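Local coordinates for subdomain of Desmoplakin Carboxy-Terminal domain (DPCT) (Homo sapiens, PDB 1LM5), which forms a plakin-repeat subdomain of the desmoplakin tail that binds intermediate filaments, probably helping to tie them to desmosomes, at the interface of chains A and B. Numbering follows the deposited sequence. Chains: chain A/B, subdomain of Desmoplakin Carboxy-Terminal domain (DPCT).

The interface of chains A and B. Residues chain A 112, 116, 155; chain B 136-138, 141.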
# COMPACT_ATOMS: atom_id res chain seq x y z
N TYR A 112 -2.16 7.39 -14.16
CA TYR A 112 -1.32 6.94 -13.06
C TYR A 112 -1.96 5.75 -12.36
O TYR A 112 -1.33 4.72 -12.15
CB TYR A 112 -1.12 8.07 -12.05
CG TYR A 112 -0.40 7.62 -10.80
CD1 TYR A 112 0.99 7.52 -10.78
CD2 TYR A 112 -1.11 7.28 -9.65
CE1 TYR A 112 1.66 7.08 -9.63
CE2 TYR A 112 -0.46 6.84 -8.51
CZ TYR A 112 0.93 6.74 -8.51
OH TYR A 112 1.58 6.30 -7.38
N GLN A 116 -0.04 2.40 -11.97
CA GLN A 116 0.30 1.98 -10.62
C GLN A 116 -0.21 0.57 -10.31
O GLN A 116 0.54 -0.26 -9.80
CB GLN A 116 -0.25 2.96 -9.57
CG GLN A 116 0.01 2.49 -8.14
CD GLN A 116 -0.54 3.44 -7.09
OE1 GLN A 116 -1.73 3.75 -7.08
NE2 GLN A 116 0.33 3.92 -6.20
N ARG A 155 7.13 2.16 -1.91
CA ARG A 155 5.68 1.95 -1.99
C ARG A 155 5.39 0.51 -2.44
O ARG A 155 4.62 -0.21 -1.80
CB ARG A 155 5.06 2.89 -3.01
CG ARG A 155 4.63 4.22 -2.46
CD ARG A 155 3.58 4.85 -3.37
NE ARG A 155 4.09 5.21 -4.69
CZ ARG A 155 5.02 6.14 -4.90
NH1 ARG A 155 5.55 6.81 -3.89
NH2 ARG A 155 5.40 6.41 -6.14
N ARG B 136 -0.89 4.33 -0.89
CA ARG B 136 0.07 5.40 -1.02
C ARG B 136 0.16 5.78 -2.49
O ARG B 136 -0.03 4.93 -3.37
CB ARG B 136 1.44 4.95 -0.54
CG ARG B 136 1.48 4.61 0.92
CD ARG B 136 2.88 4.19 1.26
NE ARG B 136 3.05 3.85 2.67
CZ ARG B 136 3.46 4.71 3.60
NH1 ARG B 136 3.72 5.97 3.27
NH2 ARG B 136 3.65 4.28 4.84
N ILE B 137 0.45 7.05 -2.74
CA ILE B 137 0.57 7.52 -4.10
C ILE B 137 1.81 8.36 -4.25
O ILE B 137 2.35 8.87 -3.26
CB ILE B 137 -0.65 8.37 -4.49
CG1 ILE B 137 -0.74 9.59 -3.57
CG2 ILE B 137 -1.90 7.52 -4.40
CD1 ILE B 137 -1.84 10.55 -3.94
N SER B 138 2.28 8.49 -5.48
CA SER B 138 3.47 9.27 -5.75
C SER B 138 3.10 10.71 -5.43
O SER B 138 1.92 11.07 -5.37
CB SER B 138 3.87 9.16 -7.22
OG SER B 138 2.84 9.70 -8.05
N GLU B 141 1.15 12.19 -8.18
CA GLU B 141 -0.28 11.89 -8.14
C GLU B 141 -0.99 12.71 -7.07
O GLU B 141 -2.14 13.12 -7.25
CB GLU B 141 -0.49 10.39 -7.91
CG GLU B 141 -1.93 9.94 -7.94
CD GLU B 141 -2.57 10.11 -9.31
OE1 GLU B 141 -3.73 9.70 -9.46
OE2 GLU B 141 -1.91 10.63 -10.23
O HOH W 1 -2.49 4.03 -4.26
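The backbone carbonyl oxygen of B:Arg136 is gripped twice by one amide of chain A, once directly and once through water. The side-chain amide nitrogen NE2 of A:Gln116 donates to B:Arg136 O at 3.0 Å, lying in the carbonyl plane at a C=O...N angle of 151°. Water 1 joins the same oxygen to A:Gln116 OE1, so both ends of the amide are engaged, which should restrain its rotation. A:Gln116 reaches this strand end because its chain runs extended from helix 112-124, with CG anti to the backbone N (chi1 176°).

One turn earlier on that helix, A:Tyr112 points its phenol the same way, and its hydroxyl OH accepts the backbone N-H of B:Ser138 at 3.0 Å. A:Gln116 CB lies over one face of the ring and B:Glu141 CB over the other, both offset toward the rim, the latter 3.7 Å from the centroid. A bend at chi2 carries the B:Glu141 carboxylate out past the CD2 rim of the ring, its plane 24° from the ring's, with OE2 near the tyrosine CB.

A:Arg155 lays its guanidinium face over the B:Ile137-B:Ser138 backbone, while its CD packs against B:Arg136 CB at 3.6 Å. Side chains reading main-chain atoms in this way show how two plakin-repeat copies can pack, although this pairing, which is not an exact two-fold, may belong to the crystal. Within chain B, B:Ser138 OG caps helix 139-145 by accepting B:Glu141 N at 3.0 Å.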